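PDB 7BR2: lipolytic enzyme, G-D-S-L family, which acts as a GDSL/SGNH-family serine esterase of the gut bacterium Bacteroides thetaiotaomicron and metabolises the drug diltiazem. Local coordinates for residues D320-I323 and G324-D327; L383-D387 and R388-E392. All blocks are in the same frame, centred on the assembly; numbering follows the deposited sequence.

Contact 1 (D320-I323 and G324-D327); sequences DQEI and GTWD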
loop_
_atom_site.group_PDB
_atom_site.type_symbol
_atom_site.label_atom_id
_atom_site.label_comp_id
_atom_site.label_asym_id
_atom_site.label_seq_id
_atom_site.Cartn_x
_atom_site.Cartn_y
_atom_site.Cartn_z
ATOM N N ASP A 320 19.002 0.463 -26.397
ATOM C CA ASP A 320 18.596 0.246 -27.787
ATOM C C ASP A 320 17.106 -0.047 -27.954
ATOM O O ASP A 320 16.691 -0.583 -28.993
ATOM C CB ASP A 320 19.432 -0.851 -28.465
ATOM C CG ASP A 320 19.459 -0.704 -29.995
ATOM O OD1 ASP A 320 19.599 0.436 -30.486
ATOM O OD2 ASP A 320 19.349 -1.723 -30.710
ATOM N N GLN A 321 16.277 0.309 -26.976
ATOM C CA GLN A 321 14.831 0.189 -27.109
ATOM C C GLN A 321 14.239 1.580 -27.280
ATOM O O GLN A 321 14.444 2.459 -26.434
ATOM C CB GLN A 321 14.196 -0.508 -25.909
ATOM C CG GLN A 321 13.521 -1.844 -26.262
ATOM C CD GLN A 321 12.273 -1.696 -27.157
ATOM O OE1 GLN A 321 11.398 -0.837 -26.938
ATOM N NE2 GLN A 321 12.195 -2.554 -28.183
ATOM N N GLU A 322 13.494 1.767 -28.361
ATOM C CA GLU A 322 12.878 3.053 -28.615
ATOM C C GLU A 322 11.829 3.343 -27.554
ATOM O O GLU A 322 10.932 2.538 -27.311
ATOM C CB GLU A 322 12.269 3.063 -30.017
ATOM C CG GLU A 322 11.485 4.317 -30.338
ATOM C CD GLU A 322 11.217 4.481 -31.829
ATOM O OE1 GLU A 322 11.738 3.673 -32.638
ATOM O OE2 GLU A 322 10.496 5.436 -32.190
ATOM N N ILE A 323 11.941 4.507 -26.933
ATOM C CA ILE A 323 11.009 4.938 -25.907
ATOM C C ILE A 323 9.964 5.893 -26.473
ATOM O O ILE A 323 8.775 5.770 -26.172
ATOM C CB ILE A 323 11.790 5.599 -24.752
ATOM C CG1 ILE A 323 12.963 4.712 -24.318
ATOM C CG2 ILE A 323 10.858 5.966 -23.616
ATOM C CD1 ILE A 323 12.545 3.335 -23.785
ATOM N N GLY A 324 10.406 6.838 -27.295
ATOM C CA GLY A 324 9.528 7.822 -27.893
ATOM C C GLY A 324 10.345 8.910 -28.562
ATOM O O GLY A 324 11.581 8.847 -28.644
ATOM N N THR A 325 9.630 9.919 -29.039
ATOM C CA THR A 325 10.257 11.047 -29.709
ATOM C C THR A 325 9.835 12.340 -29.030
ATOM O O THR A 325 8.658 12.535 -28.706
ATOM C CB THR A 325 9.904 11.066 -31.201
ATOM O OG1 THR A 325 10.406 9.872 -31.815
ATOM C CG2 THR A 325 10.529 12.265 -31.890
ATOM N N TRP A 326 10.813 13.211 -28.799
ATOM C CA TRP A 326 10.581 14.482 -28.136
ATOM C C TRP A 326 11.313 15.583 -28.890
ATOM O O TRP A 326 12.350 15.348 -29.519
ATOM C CB TRP A 326 11.073 14.467 -26.679
ATOM C CG TRP A 326 10.203 13.748 -25.667
ATOM C CD1 TRP A 326 9.260 14.305 -24.847
ATOM C CD2 TRP A 326 10.221 12.349 -25.356
ATOM N NE1 TRP A 326 8.689 13.339 -24.052
ATOM C CE2 TRP A 326 9.260 12.130 -24.349
ATOM C CE3 TRP A 326 10.952 11.258 -25.839
ATOM C CZ2 TRP A 326 9.016 10.868 -23.816
ATOM C CZ3 TRP A 326 10.708 10.010 -25.309
ATOM C CH2 TRP A 326 9.750 9.823 -24.309
ATOM N N ASP A 327 10.783 16.794 -28.797
ATOM C CA ASP A 327 11.562 17.952 -29.192
ATOM C C ASP A 327 12.509 18.353 -28.071
ATOM O O ASP A 327 12.204 18.198 -26.884
ATOM C CB ASP A 327 10.678 19.132 -29.560
ATOM C CG ASP A 327 11.487 20.283 -30.095
ATOM O OD1 ASP A 327 12.076 21.018 -29.273
ATOM O OD2 ASP A 327 11.590 20.416 -31.335
#
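I323 and W326 form the apolar part of this local contact, where the far corner of an indole meets a methyl group three residues back along the same strand. The I323 CG2 methyl lies 4.1 Å from W326 CH2, at the rim of the ring and near its plane, so the isoleucine touches the benzo edge and not a face. With I323 CG1 beside the backbone N (chi1 -49°), CG2 is anti to that nitrogen and points forward along the chain, while CG1 and CD1 run back the other way. L316 and E340 pack against both side chains.

The polar side chains of E322 and T325 occupy the opposite surface of the strand. The glutamate is extended, but E322 OE2 remains 4.5 Å from T325 OG1, too far for a hydrogen bond.

No hydrogen bond links the two halves; their backbone pairing is with strand 313-318. I323 and G324 both bond to L316, and W326 to Y314. I323 has a helix-like psi of -44° and G324 is extended, so the two residues together face one partner residue. This extra residue shifts the alternation of side chains, putting I323 and W326 on one surface. The short strand axes on either side diverge by 49°.

Such pairing defines a classic beta bulge, here in the second strand of the hairpin 313-318/321-327, at the edge of an antiparallel sheet.

Contact 2 (L383-D387 and R388-E392); sequences LFAND and RKAIE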
loop_
_atom_site.group_PDB
_atom_site.type_symbol
_atom_site.label_atom_id
_atom_site.label_comp_id
_atom_site.label_asym_id
_atom_site.label_seq_id
_atom_site.Cartn_x
_atom_site.Cartn_y
_atom_site.Cartn_z
ATOM N N LEU A 383 -8.395 -22.926 19.144
ATOM C CA LEU A 383 -7.423 -22.068 18.482
ATOM C C LEU A 383 -6.115 -22.829 18.262
ATOM O O LEU A 383 -5.520 -23.342 19.215
ATOM C CB LEU A 383 -7.183 -20.811 19.323
ATOM C CG LEU A 383 -6.153 -19.830 18.756
ATOM C CD1 LEU A 383 -6.590 -19.312 17.375
ATOM C CD2 LEU A 383 -5.920 -18.666 19.702
ATOM N N PHE A 384 -5.696 -22.931 16.997
ATOM C CA PHE A 384 -4.457 -23.604 16.596
ATOM C C PHE A 384 -4.466 -25.097 16.930
ATOM O O PHE A 384 -3.407 -25.735 16.953
ATOM C CB PHE A 384 -3.222 -22.933 17.231
ATOM C CG PHE A 384 -3.004 -21.506 16.795
ATOM C CD1 PHE A 384 -3.268 -21.110 15.487
ATOM C CD2 PHE A 384 -2.580 -20.549 17.707
ATOM C CE1 PHE A 384 -3.062 -19.782 15.082
ATOM C CE2 PHE A 384 -2.376 -19.209 17.313
ATOM C CZ PHE A 384 -2.623 -18.827 16.004
ATOM N N ALA A 385 -5.646 -25.672 17.187
ATOM C CA ALA A 385 -5.726 -27.110 17.443
ATOM C C ALA A 385 -5.254 -27.903 16.226
ATOM O O ALA A 385 -4.385 -28.776 16.343
ATOM C CB ALA A 385 -7.156 -27.504 17.827
ATOM N N ASN A 386 -5.803 -27.588 15.050
ATOM C CA ASN A 386 -5.382 -28.160 13.772
ATOM C C ASN A 386 -5.340 -29.682 13.838
ATOM O O ASN A 386 -4.376 -30.321 13.405
ATOM C CB ASN A 386 -4.029 -27.573 13.344
ATOM C CG ASN A 386 -4.135 -26.108 12.942
ATOM O OD1 ASN A 386 -5.157 -25.667 12.434
ATOM N ND2 ASN A 386 -3.101 -25.349 13.208
ATOM N N ASP A 387 -6.410 -30.265 14.382
ATOM C CA ASP A 387 -6.461 -31.695 14.663
ATOM C C ASP A 387 -7.850 -32.237 14.338
ATOM O O ASP A 387 -8.701 -31.538 13.784
ATOM C CB ASP A 387 -6.110 -31.962 16.135
ATOM C CG ASP A 387 -7.014 -31.193 17.102
ATOM O OD1 ASP A 387 -8.027 -30.585 16.675
ATOM O OD2 ASP A 387 -6.742 -31.227 18.305
ATOM N N ARG A 388 -8.096 -33.487 14.757
ATOM C CA ARG A 388 -9.354 -34.159 14.447
ATOM C C ARG A 388 -10.527 -33.494 15.151
ATOM O O ARG A 388 -11.620 -33.407 14.584
ATOM C CB ARG A 388 -9.283 -35.642 14.817
ATOM C CG ARG A 388 -10.628 -36.380 14.755
ATOM C CD ARG A 388 -11.221 -36.437 13.339
ATOM N NE ARG A 388 -10.190 -36.708 12.341
ATOM C CZ ARG A 388 -10.364 -36.670 11.022
ATOM N NH1 ARG A 388 -11.547 -36.390 10.500
ATOM N NH2 ARG A 388 -9.343 -36.930 10.222
ATOM N N LYS A 389 -10.337 -33.028 16.391
ATOM C CA LYS A 389 -11.445 -32.329 17.032
ATOM C C LYS A 389 -11.750 -31.005 16.325
ATOM O O LYS A 389 -12.916 -30.589 16.265
ATOM C CB LYS A 389 -11.169 -32.109 18.517
ATOM C CG LYS A 389 -12.408 -31.561 19.244
ATOM C CD LYS A 389 -12.127 -31.255 20.709
ATOM C CE LYS A 389 -13.406 -30.949 21.488
ATOM N NZ LYS A 389 -13.443 -31.770 22.757
ATOM N N ALA A 390 -10.732 -30.342 15.770
ATOM C CA ALA A 390 -10.989 -29.157 14.957
ATOM C C ALA A 390 -11.843 -29.509 13.743
ATOM O O ALA A 390 -12.830 -28.825 13.439
ATOM C CB ALA A 390 -9.670 -28.517 14.514
ATOM N N ILE A 391 -11.465 -30.584 13.039
ATOM C CA ILE A 391 -12.224 -31.040 11.881
ATOM C C ILE A 391 -13.660 -31.353 12.271
ATOM O O ILE A 391 -14.605 -31.025 11.539
ATOM C CB ILE A 391 -11.544 -32.256 11.229
ATOM C CG1 ILE A 391 -10.162 -31.887 10.693
ATOM C CG2 ILE A 391 -12.434 -32.842 10.130
ATOM C CD1 ILE A 391 -9.311 -33.100 10.284
ATOM N N GLU A 392 -13.842 -32.017 13.414
ATOM C CA GLU A 392 -15.174 -32.431 13.840
ATOM C C GLU A 392 -16.060 -31.223 14.115
ATOM O O GLU A 392 -17.222 -31.185 13.693
ATOM C CB GLU A 392 -15.071 -33.329 15.076
ATOM C CG GLU A 392 -14.815 -34.785 14.728
ATOM C CD GLU A 392 -14.342 -35.607 15.908
ATOM O OE1 GLU A 392 -14.300 -35.075 17.038
ATOM O OE2 GLU A 392 -14.001 -36.793 15.693
#
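D387 OD1 accepts the backbone N-H of A390 at 2.9 Å from A390 N, the donor arriving nearly in line with the C-O bond of the carboxylate, with an N-H...O angle of 155°. K389 N is also close to the same D387 OD1, at 3.4 Å. The carboxylate reaches over the first turn because D387 CG sits between its own backbone N and carbonyl carbon (chi1 56°). Its negative charge faces amides at the start of the helix, an electrostatically favourable placement that probably steadies the ionised form.

The main chain of D387 takes part as well: I391 N donates to D387 O at 3.0 Å, in the carbonyl plane, opening the helical bonding pattern that E392 N to R388 O continues.

Apolar contact is made beside these bonds by two alanines. A390 CB lies 4.3 Å from A385 CB, so the approaching loop folds back on the first turn; F377 of the long helix 344-377 also touches A390. At the start of the helix, R388 bends at chi2 and chi3, and the I391 CD1 methyl, one turn on, sits 3.7 Å above the centre of its guanidinium face. N386, next to the cap, is tied by its ND2 to Y369 OH on helix 344-377.

An aspartate accepting from the third residue of the helix is the classical side-chain N-cap, which here starts helix 388-397.

The two contacts sit on opposite sides of the chain's centre, with centres 61 Å apart and nearest atoms about 48 Å apart. Contact 1 comes first in sequence, on an edge strand of the five-stranded antiparallel sheet; contact 2 follows in the loop that leads into helix 388-397, and the long helix 344-377 lies between them along the chain. They share no strand or helix. The chain returns after contact 2 through further helices to strand 443-449, which joins the same sheet as contact 1. Both lie at the surface, their centres 32 and 34 Å from the centre of the chain, and neither includes a strand of the parallel five-stranded sheet.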